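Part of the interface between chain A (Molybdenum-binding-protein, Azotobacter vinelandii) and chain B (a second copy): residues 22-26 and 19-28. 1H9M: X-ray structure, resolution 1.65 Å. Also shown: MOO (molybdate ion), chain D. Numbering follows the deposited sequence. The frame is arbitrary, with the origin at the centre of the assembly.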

# COMPACT_ATOMS: atom_id res chain seq x y z
N GLY A 22 -11.90 -14.19 -9.87
CA GLY A 22 -12.41 -13.14 -10.68
C GLY A 22 -11.86 -13.20 -12.09
O GLY A 22 -11.58 -14.27 -12.64
N ALA A 23 -11.65 -12.06 -12.72
CA ALA A 23 -11.17 -12.02 -14.10
C ALA A 23 -9.65 -11.89 -14.05
O ALA A 23 -8.94 -12.67 -14.66
N VAL A 24 -9.19 -10.85 -13.32
CA VAL A 24 -7.73 -10.71 -13.15
C VAL A 24 -7.29 -10.86 -11.70
O VAL A 24 -6.11 -11.14 -11.44
N ASN A 25 -8.22 -10.70 -10.77
CA ASN A 25 -7.89 -10.90 -9.34
C ASN A 25 -8.70 -12.06 -8.76
O ASN A 25 -9.63 -12.58 -9.41
N ALA A 26 -8.28 -12.43 -7.54
CA ALA A 26 -9.02 -13.47 -6.83
C ALA A 26 -9.13 -13.04 -5.37
O ALA A 26 -8.17 -12.43 -4.85
N LEU B 19 -0.88 -7.56 -21.71
CA LEU B 19 -1.94 -6.91 -20.97
C LEU B 19 -3.12 -7.89 -20.90
O LEU B 19 -3.45 -8.49 -21.95
N LYS B 20 -3.73 -7.96 -19.73
CA LYS B 20 -4.93 -8.78 -19.57
C LYS B 20 -5.98 -7.89 -18.91
O LYS B 20 -5.83 -7.39 -17.79
N GLU B 21 -7.04 -7.68 -19.70
CA GLU B 21 -8.10 -6.80 -19.26
C GLU B 21 -9.14 -7.63 -18.50
O GLU B 21 -9.60 -8.66 -18.94
N GLY B 22 -9.48 -7.13 -17.31
CA GLY B 22 -10.47 -7.72 -16.48
C GLY B 22 -11.79 -6.98 -16.53
O GLY B 22 -12.17 -6.41 -17.56
N ALA B 23 -12.52 -6.92 -15.44
CA ALA B 23 -13.83 -6.27 -15.42
C ALA B 23 -13.61 -4.84 -14.94
O ALA B 23 -14.03 -3.90 -15.60
N VAL B 24 -12.95 -4.71 -13.77
CA VAL B 24 -12.63 -3.35 -13.29
C VAL B 24 -11.13 -3.11 -13.20
O VAL B 24 -10.69 -1.94 -13.19
N ASN B 25 -10.34 -4.17 -13.17
CA ASN B 25 -8.87 -4.02 -13.17
C ASN B 25 -8.26 -4.64 -14.43
O ASN B 25 -8.95 -5.33 -15.20
N ALA B 26 -6.96 -4.33 -14.59
CA ALA B 26 -6.23 -4.93 -15.70
C ALA B 26 -4.85 -5.33 -15.17
O ALA B 26 -4.30 -4.61 -14.32
N GLU B 27 -4.32 -6.47 -15.65
CA GLU B 27 -2.99 -6.87 -15.26
C GLU B 27 -2.02 -6.51 -16.41
O GLU B 27 -2.31 -6.98 -17.53
N VAL B 28 -0.95 -5.84 -16.06
CA VAL B 28 0.05 -5.42 -17.07
C VAL B 28 1.40 -6.02 -16.72
O VAL B 28 1.92 -5.98 -15.60

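The two stretches come from overlapping segments of two copies of a molybdenum-binding protein, but they meet asymmetrically. Chain A offers a short loop leading into a strand. Chain B offers a hairpin, whose strands 19-21 and 25-28 are paired by backbone hydrogen bonds such as Glu27(B) N to Lys20(B) O at 2.8 Å. Together the stretches bury 324 Å².

The nonpolar packing centres on Val24(A), which has the largest covered area of any residue here. Its CA-to-CB bond points toward chain B, and its chi1 is m (-67°). The two methyls rest on different parts of the hairpin. Val24(A) CG1 lies 3.5 Å from Lys20(B) O and 3.9 Å from Lys20(B) CG. Val24(A) CG1 is also 4.4 Å from Glu27(B) CB, so it spans the paired residues 20 and 27. Val24(A) CG2 sits 3.7 Å from both Asn25(B) O and Asn25(B) CB. Val24(B) has the same rotamer but makes no contact with the chain A stretch.

Ala23(A) also points toward chain B. Ala23(A) CB lies 3.8 Å from Gly22(B) CA and 4.0 Å from Ala23(B) N. The backbones come close here, with Ala23(A) CA and Gly22(B) CA 5.0 Å apart. The absence of a side chain at Gly22(B) matters to the fit. An ideal CB on Gly22(B) would point toward chain A and clash with Val24(A) CG2 at 2.9 Å; the same ideal Gly22(B) CB would also clash within its own chain, 2.7 Å from Asn25(B) O.

The one direct hydrogen bond across the stretches comes from Lys20(B). This side chain points toward chain A and is fully extended, with all four chi angles t. The extension carries its amino group to the chain A loop, where Lys20(B) NZ donates to Ala23(A) O at 3.1 Å. Water 1 bridges the same pair. The oxygen of water 1 donates to Ala23(A) O at 2.8 Å and accepts from Lys20(B) NZ at 2.8 Å.

Water 2 makes a second bridge. The oxygen of water 2 donates to Val24(A) O at 2.9 Å and to Glu27(B) OE1 at 2.7 Å. Glu27(B) points toward chain A with chi1 and chi2 both t. Its carboxylate oxygens are also hydrogen-bonded elsewhere in the structure.

The molybdate ion joins the two chains through the asparagines. Both have chi1 m (-79°). Asn25(B) points toward chain A; Asn25(A) starts sideways, but its end comes nearer. Asn25(A) ND2 and Asn25(B) ND2 are 3.2 Å apart. Both are donors, so they do not hydrogen-bond to each other. Instead they share an acceptor: Asn25(A) ND2 and Asn25(B) ND2 each donate to molybdate O1 at 2.9 Å. Molybdate O2 is held by chain B backbone amides. Val24(B) N donates to molybdate O2 at 2.8 Å. Ala23(B) N donates to molybdate O2 at 3.0 Å, and Asn25(B) N donates to molybdate O2 at 3.0 Å. Three successive amides thus converge on one oxygen.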

# COMPACT_ATOMS: atom_id res chain seq x y z
CB ALA A 23 -11.85 -10.86 -14.80
CB VAL A 24 -7.13 -9.40 -13.68
CG1 VAL A 24 -7.24 -9.34 -15.21
CG2 VAL A 24 -7.82 -8.18 -13.16
CB ASN A 25 -8.23 -9.63 -8.54
CG ASN A 25 -7.10 -8.62 -8.77
OD1 ASN A 25 -5.90 -8.84 -8.76
ND2 ASN A 25 -7.70 -7.47 -8.95
CB ALA A 26 -8.26 -14.80 -6.81
CB LEU B 19 -2.44 -5.65 -21.66
CG LEU B 19 -3.68 -4.91 -21.27
CD1 LEU B 19 -3.40 -4.10 -19.99
CD2 LEU B 19 -4.30 -3.96 -22.29
CB LYS B 20 -4.76 -10.07 -18.74
CG LYS B 20 -6.11 -10.81 -18.66
CD LYS B 20 -6.10 -12.12 -17.92
CE LYS B 20 -7.55 -12.65 -17.73
NZ LYS B 20 -7.47 -13.97 -17.02
CB GLU B 21 -8.77 -6.08 -20.47
CG GLU B 21 -7.67 -5.12 -21.03
CD GLU B 21 -8.18 -4.32 -22.22
OE1 GLU B 21 -9.37 -4.34 -22.58
OE2 GLU B 21 -7.35 -3.63 -22.84
CB ALA B 23 -14.73 -7.07 -14.50
CB VAL B 24 -13.24 -2.98 -11.93
CG1 VAL B 24 -14.77 -2.88 -12.04
CG2 VAL B 24 -12.94 -3.97 -10.86
CB ASN B 25 -8.27 -4.72 -11.95
CG ASN B 25 -8.48 -3.81 -10.73
OD1 ASN B 25 -8.31 -2.61 -10.67
ND2 ASN B 25 -8.87 -4.60 -9.77
CB ALA B 26 -5.96 -3.92 -16.82
CB GLU B 27 -2.91 -8.38 -15.00
CG GLU B 27 -1.48 -8.75 -14.68
CD GLU B 27 -1.27 -10.22 -14.41
OE1 GLU B 27 -2.01 -10.85 -13.64
OE2 GLU B 27 -0.29 -10.73 -15.02
CB VAL B 28 0.15 -3.89 -17.07
CG1 VAL B 28 1.07 -3.45 -18.23
CG2 VAL B 28 -1.18 -3.17 -17.13
MO MOO D . -11.49 -7.86 -11.17
O1 MOO D . -10.37 -7.02 -9.90
O2 MOO D . -11.54 -6.80 -12.57
O HOH W 1 -9.74 -15.12 -15.85
O HOH W 2 -4.05 -12.47 -12.91